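Local coordinates for proton-dependent oligopeptide transporter family protein (Xanthomonas campestris, PDB 6EI3) that probably couples the movement of protons to the uptake of peptides across the bacterial membrane, as a member of the POT family of the major facilitator superfamily, at residues Pro1-Arg15 and Ile117-Phe129. Residues are numbered along the deposited sequence; the frame is centred on the assembly and turned at random.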
loop_
_atom_site.group_PDB
_atom_site.type_symbol
_atom_site.label_atom_id
_atom_site.label_comp_id
_atom_site.label_asym_id
_atom_site.label_seq_id
_atom_site.Cartn_x
_atom_site.Cartn_y
_atom_site.Cartn_z
ATOM N N PRO A 1 14.547 -23.771 12.224
ATOM C CA PRO A 1 13.429 -24.735 12.214
ATOM C C PRO A 1 13.235 -25.329 10.823
ATOM O O PRO A 1 13.232 -24.592 9.836
ATOM C CB PRO A 1 12.227 -23.897 12.664
ATOM C CG PRO A 1 12.818 -22.731 13.392
ATOM C CD PRO A 1 14.124 -22.443 12.703
ATOM N N ARG A 2 13.057 -26.660 10.749
ATOM C CA ARG A 2 12.902 -27.410 9.495
ATOM C C ARG A 2 11.691 -27.015 8.644
ATOM O O ARG A 2 11.635 -27.385 7.469
ATOM C CB ARG A 2 12.898 -28.920 9.757
ATOM C CG ARG A 2 14.267 -29.487 10.171
ATOM C CD ARG A 2 15.225 -29.698 9.003
ATOM N NE ARG A 2 14.852 -30.846 8.172
ATOM C CZ ARG A 2 15.631 -31.380 7.235
ATOM N NH1 ARG A 2 16.840 -30.880 7.000
ATOM N NH2 ARG A 2 15.211 -32.421 6.529
ATOM N N GLN A 3 10.738 -26.258 9.210
ATOM C CA GLN A 3 9.553 -25.784 8.478
ATOM C C GLN A 3 9.794 -24.447 7.792
ATOM O O GLN A 3 9.045 -24.110 6.901
ATOM C CB GLN A 3 8.308 -25.697 9.387
ATOM C CG GLN A 3 8.439 -24.722 10.553
ATOM C CD GLN A 3 8.917 -25.398 11.824
ATOM O OE1 GLN A 3 9.895 -26.156 11.839
ATOM N NE2 GLN A 3 8.266 -25.099 12.935
ATOM N N ILE A 4 10.802 -23.667 8.234
ATOM C CA ILE A 4 11.119 -22.341 7.689
ATOM C C ILE A 4 11.376 -22.363 6.129
ATOM O O ILE A 4 10.841 -21.474 5.455
ATOM C CB ILE A 4 12.265 -21.656 8.509
ATOM C CG1 ILE A 4 11.764 -21.254 9.938
ATOM C CG2 ILE A 4 12.873 -20.440 7.782
ATOM C CD1 ILE A 4 10.538 -20.192 9.985
ATOM N N PRO A 5 12.062 -23.370 5.516
ATOM C CA PRO A 5 12.257 -23.329 4.038
ATOM C C PRO A 5 10.956 -23.318 3.223
ATOM O O PRO A 5 10.888 -22.688 2.174
ATOM C CB PRO A 5 13.091 -24.587 3.759
ATOM C CG PRO A 5 13.820 -24.857 5.045
ATOM C CD PRO A 5 12.819 -24.497 6.112
ATOM N N PHE A 6 9.911 -23.994 3.720
ATOM C CA PHE A 6 8.595 -24.040 3.059
ATOM C C PHE A 6 7.951 -22.658 3.051
ATOM O O PHE A 6 7.303 -22.306 2.077
ATOM C CB PHE A 6 7.673 -25.068 3.732
ATOM C CG PHE A 6 8.201 -26.485 3.655
ATOM C CD1 PHE A 6 7.966 -27.271 2.532
ATOM C CD2 PHE A 6 8.935 -27.029 4.701
ATOM C CE1 PHE A 6 8.467 -28.577 2.456
ATOM C CE2 PHE A 6 9.434 -28.331 4.626
ATOM C CZ PHE A 6 9.193 -29.098 3.503
ATOM N N ILE A 7 8.182 -21.868 4.132
ATOM C CA ILE A 7 7.691 -20.490 4.297
ATOM C C ILE A 7 8.467 -19.568 3.356
ATOM O O ILE A 7 7.874 -18.706 2.709
ATOM C CB ILE A 7 7.839 -20.043 5.793
ATOM C CG1 ILE A 7 7.019 -20.954 6.766
ATOM C CG2 ILE A 7 7.533 -18.543 6.006
ATOM C CD1 ILE A 7 5.528 -20.982 6.615
ATOM N N ILE A 8 9.817 -19.756 3.281
ATOM C CA ILE A 8 10.692 -18.935 2.413
ATOM C C ILE A 8 10.292 -19.177 0.935
ATOM O O ILE A 8 10.107 -18.210 0.197
ATOM C CB ILE A 8 12.213 -19.212 2.697
ATOM C CG1 ILE A 8 12.654 -18.558 4.033
ATOM C CG2 ILE A 8 13.114 -18.735 1.533
ATOM C CD1 ILE A 8 14.037 -19.087 4.611
ATOM N N GLY A 9 10.125 -20.450 0.555
ATOM C CA GLY A 9 9.713 -20.855 -0.790
ATOM C C GLY A 9 8.388 -20.228 -1.199
ATOM O O GLY A 9 8.272 -19.639 -2.268
ATOM N N ASN A 10 7.385 -20.330 -0.324
ATOM C CA ASN A 10 6.065 -19.756 -0.551
ATOM C C ASN A 10 6.175 -18.235 -0.703
ATOM O O ASN A 10 5.592 -17.688 -1.641
ATOM C CB ASN A 10 5.128 -20.132 0.604
ATOM C CG ASN A 10 3.825 -19.375 0.569
ATOM O OD1 ASN A 10 2.893 -19.693 -0.186
ATOM N ND2 ASN A 10 3.784 -18.288 1.297
ATOM N N GLU A 11 6.936 -17.559 0.201
ATOM C CA GLU A 11 7.128 -16.102 0.153
ATOM C C GLU A 11 7.790 -15.645 -1.162
ATOM O O GLU A 11 7.343 -14.668 -1.764
ATOM C CB GLU A 11 7.942 -15.610 1.382
ATOM C CG GLU A 11 8.263 -14.114 1.403
ATOM C CD GLU A 11 7.128 -13.131 1.654
ATOM O OE1 GLU A 11 5.974 -13.567 1.869
ATOM O OE2 GLU A 11 7.407 -11.912 1.663
ATOM N N ALA A 12 8.851 -16.345 -1.594
ATOM C CA ALA A 12 9.587 -15.998 -2.821
ATOM C C ALA A 12 8.711 -16.125 -4.059
ATOM O O ALA A 12 8.647 -15.190 -4.844
ATOM C CB ALA A 12 10.828 -16.871 -2.957
ATOM N N CYS A 13 7.993 -17.264 -4.210
ATOM C CA CYS A 13 7.131 -17.473 -5.381
ATOM C C CYS A 13 5.953 -16.529 -5.419
ATOM O O CYS A 13 5.686 -15.971 -6.486
ATOM C CB CYS A 13 6.694 -18.925 -5.496
ATOM S SG CYS A 13 8.063 -20.088 -5.659
ATOM N N GLU A 14 5.272 -16.308 -4.260
ATOM C CA GLU A 14 4.119 -15.402 -4.203
ATOM C C GLU A 14 4.511 -13.950 -4.517
ATOM O O GLU A 14 3.781 -13.273 -5.220
ATOM C CB GLU A 14 3.371 -15.514 -2.847
ATOM C CG GLU A 14 2.125 -14.629 -2.732
ATOM C CD GLU A 14 2.348 -13.162 -2.401
ATOM O OE1 GLU A 14 3.376 -12.856 -1.766
ATOM O OE2 GLU A 14 1.520 -12.312 -2.800
ATOM N N ARG A 15 5.640 -13.465 -3.986
ATOM C CA ARG A 15 6.071 -12.088 -4.227
ATOM C C ARG A 15 6.473 -11.874 -5.683
ATOM O O ARG A 15 6.127 -10.846 -6.262
ATOM C CB ARG A 15 7.203 -11.644 -3.256
ATOM C CG ARG A 15 6.756 -11.461 -1.773
ATOM C CD ARG A 15 5.948 -10.188 -1.490
ATOM N NE ARG A 15 4.547 -10.361 -1.892
ATOM C CZ ARG A 15 3.692 -9.384 -2.166
ATOM N NH1 ARG A 15 4.065 -8.112 -2.051
ATOM N NH2 ARG A 15 2.453 -9.669 -2.555
ATOM N N ILE A 117 -3.867 -12.919 2.765
ATOM C CA ILE A 117 -2.660 -13.578 3.319
ATOM C C ILE A 117 -1.624 -12.582 3.859
ATOM O O ILE A 117 -0.761 -12.960 4.644
ATOM C CB ILE A 117 -1.986 -14.517 2.283
ATOM C CG1 ILE A 117 -1.407 -13.699 1.086
ATOM C CG2 ILE A 117 -2.953 -15.621 1.833
ATOM C CD1 ILE A 117 -0.441 -14.458 0.148
ATOM N N LYS A 118 -1.672 -11.334 3.361
ATOM C CA LYS A 118 -0.722 -10.272 3.655
ATOM C C LYS A 118 -0.440 -10.052 5.163
ATOM O O LYS A 118 0.734 -9.980 5.500
ATOM C CB LYS A 118 -1.177 -8.987 2.962
ATOM C CG LYS A 118 -0.177 -7.859 2.976
ATOM C CD LYS A 118 -0.819 -6.661 2.300
ATOM C CE LYS A 118 0.069 -6.093 1.251
ATOM N NZ LYS A 118 0.094 -6.894 0.023
ATOM N N PRO A 119 -1.405 -9.958 6.110
ATOM C CA PRO A 119 -0.991 -9.743 7.508
ATOM C C PRO A 119 -0.694 -11.064 8.218
ATOM O O PRO A 119 -0.491 -11.066 9.424
ATOM C CB PRO A 119 -2.228 -9.059 8.111
ATOM C CG PRO A 119 -3.374 -9.699 7.388
ATOM C CD PRO A 119 -2.883 -10.021 5.995
ATOM N N LEU A 120 -0.727 -12.190 7.481
ATOM C CA LEU A 120 -0.599 -13.527 8.072
ATOM C C LEU A 120 0.719 -14.239 7.848
ATOM O O LEU A 120 1.146 -14.965 8.735
ATOM C CB LEU A 120 -1.744 -14.454 7.585
ATOM C CG LEU A 120 -3.192 -13.912 7.623
ATOM C CD1 LEU A 120 -4.148 -14.934 7.083
ATOM C CD2 LEU A 120 -3.598 -13.449 9.038
ATOM N N VAL A 121 1.329 -14.063 6.675
ATOM C CA VAL A 121 2.562 -14.753 6.294
ATOM C C VAL A 121 3.699 -14.491 7.305
ATOM O O VAL A 121 4.281 -15.452 7.812
ATOM C CB VAL A 121 2.958 -14.477 4.810
ATOM C CG1 VAL A 121 3.401 -13.030 4.575
ATOM C CG2 VAL A 121 3.996 -15.473 4.303
ATOM N N ALA A 122 3.975 -13.207 7.626
ATOM C CA ALA A 122 5.042 -12.831 8.550
ATOM C C ALA A 122 4.794 -13.289 9.964
ATOM O O ALA A 122 5.700 -13.819 10.588
ATOM C CB ALA A 122 5.285 -11.329 8.508
ATOM N N SER A 123 3.562 -13.119 10.460
ATOM C CA SER A 123 3.144 -13.533 11.810
ATOM C C SER A 123 3.238 -15.065 11.971
ATOM O O SER A 123 3.696 -15.542 13.006
ATOM C CB SER A 123 1.711 -13.069 12.064
ATOM O OG SER A 123 1.350 -13.389 13.396
ATOM N N PHE A 124 2.806 -15.836 10.939
ATOM C CA PHE A 124 2.884 -17.313 10.964
ATOM C C PHE A 124 4.336 -17.767 10.959
ATOM O O PHE A 124 4.664 -18.790 11.550
ATOM C CB PHE A 124 2.130 -17.914 9.764
ATOM C CG PHE A 124 1.998 -19.422 9.763
ATOM C CD1 PHE A 124 1.217 -20.069 10.716
ATOM C CD2 PHE A 124 2.561 -20.183 8.744
ATOM C CE1 PHE A 124 1.058 -21.457 10.692
ATOM C CE2 PHE A 124 2.429 -21.574 8.736
ATOM C CZ PHE A 124 1.653 -22.197 9.691
ATOM N N MET A 125 5.208 -17.017 10.267
ATOM C CA MET A 125 6.643 -17.338 10.238
ATOM C C MET A 125 7.234 -17.206 11.664
ATOM O O MET A 125 7.987 -18.076 12.088
ATOM C CB MET A 125 7.382 -16.402 9.258
ATOM C CG MET A 125 8.881 -16.700 9.159
ATOM S SD MET A 125 9.840 -15.815 10.423
ATOM C CE MET A 125 9.796 -14.109 9.733
ATOM N N VAL A 126 6.955 -16.081 12.361
ATOM C CA VAL A 126 7.469 -15.835 13.724
ATOM C C VAL A 126 7.009 -16.970 14.691
ATOM O O VAL A 126 7.806 -17.428 15.508
ATOM C CB VAL A 126 7.110 -14.414 14.247
ATOM C CG1 VAL A 126 7.648 -14.177 15.663
ATOM C CG2 VAL A 126 7.622 -13.332 13.306
ATOM N N ASP A 127 5.754 -17.464 14.526
ATOM C CA ASP A 127 5.163 -18.573 15.311
ATOM C C ASP A 127 6.008 -19.851 15.246
ATOM O O ASP A 127 5.910 -20.669 16.141
ATOM C CB ASP A 127 3.755 -18.935 14.772
ATOM C CG ASP A 127 2.650 -17.936 15.056
ATOM O OD1 ASP A 127 2.894 -16.980 15.829
ATOM O OD2 ASP A 127 1.536 -18.106 14.497
ATOM N N GLN A 128 6.793 -20.045 14.175
ATOM C CA GLN A 128 7.601 -21.256 13.995
ATOM C C GLN A 128 8.791 -21.350 14.938
ATOM O O GLN A 128 9.345 -22.435 15.091
ATOM C CB GLN A 128 8.042 -21.424 12.534
ATOM C CG GLN A 128 6.880 -21.365 11.521
ATOM C CD GLN A 128 5.718 -22.241 11.925
ATOM O OE1 GLN A 128 5.878 -23.435 12.178
ATOM N NE2 GLN A 128 4.531 -21.647 12.059
ATOM N N PHE A 129 9.163 -20.222 15.583
ATOM C CA PHE A 129 10.266 -20.131 16.550
ATOM C C PHE A 129 9.722 -20.246 17.972
ATOM O O PHE A 129 8.748 -19.564 18.306
ATOM C CB PHE A 129 11.002 -18.777 16.391
ATOM C CG PHE A 129 11.718 -18.625 15.073
ATOM C CD1 PHE A 129 11.063 -18.098 13.962
ATOM C CD2 PHE A 129 13.049 -19.010 14.937
ATOM C CE1 PHE A 129 11.723 -17.963 12.741
ATOM C CE2 PHE A 129 13.712 -18.871 13.712
ATOM C CZ PHE A 129 13.041 -18.350 12.622
HETATM O O HOH W 1 0.086 -10.324 -0.550
HETATM O O HOH W 2 1.843 -6.072 -2.321
#
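Gln128 meets Gln3 and Ile4 where two nearly antiparallel helix segments of this major facilitator fold, 4-15 and 121-127, pack with axes 10.5 Å apart at closest approach and 166° between their directions, and it illustrates how one amide can tie together the ends of two packed helices. Its CB rests against Ile4 CD1, its CG lies beside Gln3 CG, and at the tip OE1 accepts a hydrogen bond of 3.0 Å from Gln3 NE2, in the carbonyl plane and on a lone pair. Val194 N gives OE1 a second bond. Chi1 and a bend at chi2 (-48°) turn the chain back toward the preceding helix, where NE2 donates to Phe124 O and sits over the centre of the Phe124 ring; both ends of this buried amide are thus satisfied. Ile4 CD1 also touches Phe129 CE1, while Pro1 CG lies over a face of that ring. One turn on, Ile7 divides its branches, CG2 against Met125 CG and CD1 at the edge of the Phe124 ring. At the far end Glu14, held by Arg15 and Tyr86, lays its CG 3.9 Å from Ile117 CD1, and a water 3.0 Å from both Arg15 NH1 and Lys118 NZ accepts from each.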